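Local coordinates for thioredoxin family protein (PDB 2YP6) that probably acts as a surface-exposed thioredoxin-fold lipoprotein oxidoreductase, serving extracellular oxidative stress resistance in Streptococcus pneumoniae, at residues T53-S56 with K60-K63. Sequence-based numbering, arbitrary orientation.
Sequences TLQS and KEVK
Thr53 lays its methyl CG2 against the carboxylate of Glu61, with CG2 3.5 Å from Glu61 CD, while its hydroxyl OG1 rests on the aliphatic chain of Lys63, 3.4 Å from Lys63 CG. The methyl gets there because CG2 stands anti to the backbone N (OG1 chi1 -60°). Lys63 runs alongside Thr53, pointing the same way, and bends at its last torsion so that its NZ forms a salt bridge with Glu61 OE2 (2.8 Å), met from above the carboxylate plane. Glu61 OE1 faces the other way, toward Gln55: one water donates to both Glu61 OE1 and Gln55 OE1. The Gln55 chain bends at chi2 (-61°), which folds its amide back over the neighbouring strand and sets OE1 3.4 Å from Glu61 CB; amide and carboxylate planes stand 68° apart. This face, carrying Thr53, Gln55, Glu61 and Lys63, is thus a polar, largely exposed layer. Beneath it the backbones pair as an antiparallel hairpin, Leu54 and Val62 forming the hydrogen-bonded pair, with Val62 N 2.7 Å from Leu54 O and Leu54 N donating back to Val62 O. Near the turn, Ser56 N donates a hydrogen bond to Lys60 O (2.8 Å), and the OG of Ser56, a buried residue, accepts from Lys60 N at 3.1 Å, so both side chain and main chain grip Lys60. Leu54 and Val62 point to the opposite face, where both touch Leu136. The hairpin borders the central sheet of the thioredoxin fold: strand 61-63 is outermost, and strand 53-56 runs antiparallel to strand 135-137, to which backbone hydrogen bonds between Gln55 and Tyr137 tie it.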
ATOM      1  N   THR A  53      -3.855   1.590  12.336  1.00 21.16           N
ATOM      2  CA  THR A  53      -4.592   0.385  12.686  1.00 20.62           C
ATOM      3  C   THR A  53      -5.834   0.372  11.794  1.00 20.21           C
ATOM      4  O   THR A  53      -6.725   1.215  11.944  1.00 21.16           O
ATOM      5  CB  THR A  53      -4.976   0.357  14.171  1.00 23.43           C
ATOM      6  OG1 THR A  53      -3.780   0.405  14.965  1.00 24.09           O
ATOM      7  CG2 THR A  53      -5.739  -0.916  14.524  1.00 25.28           C
ATOM      8  N   LEU A  54      -5.867  -0.573  10.856  1.00 19.15           N
ATOM      9  CA  LEU A  54      -6.967  -0.648   9.876  1.00 18.89           C
ATOM     10  C   LEU A  54      -7.503  -2.072   9.682  1.00 19.80           C
ATOM     11  O   LEU A  54      -6.747  -3.037   9.817  1.00 19.94           O
ATOM     12  CB  LEU A  54      -6.459  -0.154   8.535  1.00 16.75           C
ATOM     13  CG  LEU A  54      -5.917   1.268   8.500  1.00 15.95           C
ATOM     14  CD1 LEU A  54      -5.238   1.528   7.147  1.00 17.28           C
ATOM     15  CD2 LEU A  54      -7.035   2.270   8.821  1.00 17.46           C
ATOM     16  N   GLN A  55      -8.790  -2.197   9.369  1.00 20.77           N
ATOM     17  CA  GLN A  55      -9.362  -3.461   8.938  1.00 21.73           C
ATOM     18  C   GLN A  55      -8.976  -3.725   7.475  1.00 20.21           C
ATOM     19  O   GLN A  55      -9.039  -2.827   6.641  1.00 18.94           O
ATOM     20  CB  GLN A  55     -10.897  -3.439   9.056  1.00 23.53           C
ATOM     21  CG  GLN A  55     -11.400  -3.374  10.473  1.00 28.72           C
ATOM     22  CD  GLN A  55     -10.958  -4.583  11.280  1.00 36.67           C
ATOM     23  OE1 GLN A  55     -10.270  -4.447  12.285  1.00 34.51           O
ATOM     24  NE2 GLN A  55     -11.356  -5.773  10.837  1.00 39.51           N
ATOM     25  N   SER A  56      -8.604  -4.963   7.170  1.00 20.78           N
ATOM     26  CA  SER A  56      -8.352  -5.372   5.801  1.00 20.07           C
ATOM     27  C   SER A  56      -9.677  -5.765   5.151  1.00 21.48           C
ATOM     28  O   SER A  56     -10.678  -5.961   5.839  1.00 23.14           O
ATOM     29  CB  SER A  56      -7.376  -6.551   5.766  1.00 20.75           C
ATOM     30  OG  SER A  56      -7.989  -7.730   6.263  1.00 23.30           O
ATOM     31  N   LYS A  60      -9.510  -8.542   8.860  1.00 29.11           N
ATOM     32  CA  LYS A  60      -8.464  -8.713   9.854  1.00 28.22           C
ATOM     33  C   LYS A  60      -7.939  -7.333  10.240  1.00 26.09           C
ATOM     34  O   LYS A  60      -7.802  -6.459   9.404  1.00 23.88           O
ATOM     35  CB  LYS A  60      -7.336  -9.561   9.242  1.00 37.17           C
ATOM     36  CG  LYS A  60      -6.213  -9.989  10.184  1.00 71.68           C
ATOM     37  CD  LYS A  60      -6.703 -10.990  11.236  1.00 58.16           C
ATOM     38  CE  LYS A  60      -5.545 -11.713  11.948  1.00 65.08           C
ATOM     39  NZ  LYS A  60      -4.511 -10.763  12.444  1.00 53.93           N
ATOM     40  N   GLU A  61      -7.641  -7.129  11.509  1.00 27.11           N
ATOM     41  CA  GLU A  61      -7.018  -5.881  11.908  1.00 25.57           C
ATOM     42  C   GLU A  61      -5.535  -5.911  11.593  1.00 24.24           C
ATOM     43  O   GLU A  61      -4.816  -6.846  11.982  1.00 25.68           O
ATOM     44  CB  GLU A  61      -7.239  -5.630  13.381  1.00 29.23           C
ATOM     45  CG  GLU A  61      -6.477  -4.445  13.927  1.00 27.46           C
ATOM     46  CD  GLU A  61      -6.884  -4.140  15.344  1.00 33.49           C
ATOM     47  OE1 GLU A  61      -7.957  -3.517  15.531  1.00 36.26           O
ATOM     48  OE2 GLU A  61      -6.146  -4.542  16.266  1.00 34.59           O
ATOM     49  N   VAL A  62      -5.071  -4.882  10.889  1.00 21.82           N
ATOM     50  CA  VAL A  62      -3.672  -4.790  10.491  1.00 20.48           C
ATOM     51  C   VAL A  62      -3.050  -3.483  10.974  1.00 19.43           C
ATOM     52  O   VAL A  62      -3.607  -2.420  10.763  1.00 18.51           O
ATOM     53  CB  VAL A  62      -3.547  -4.829   8.956  1.00 18.69           C
ATOM     54  CG1 VAL A  62      -2.096  -4.728   8.536  1.00 17.53           C
ATOM     55  CG2 VAL A  62      -4.215  -6.103   8.403  1.00 20.13           C
ATOM     56  N   LYS A  63      -1.893  -3.570  11.617  1.00 19.96           N
ATOM     57  CA  LYS A  63      -1.214  -2.387  12.153  1.00 19.45           C
ATOM     58  C   LYS A  63       0.137  -2.284  11.485  1.00 18.00           C
ATOM     59  O   LYS A  63       0.768  -3.289  11.283  1.00 18.58           O
ATOM     60  CB  LYS A  63      -0.954  -2.551  13.655  1.00 21.97           C
ATOM     61  CG  LYS A  63      -2.185  -2.578  14.527  1.00 29.34           C
ATOM     62  CD  LYS A  63      -1.761  -2.782  15.970  1.00 32.70           C
ATOM     63  CE  LYS A  63      -2.887  -2.541  16.948  1.00 48.30           C
ATOM     64  NZ  LYS A  63      -3.623  -3.805  17.244  1.00 60.51           N
TER
HETATM   65  O   HOH W   1      -9.179  -2.423  13.516  1.00 41.46           O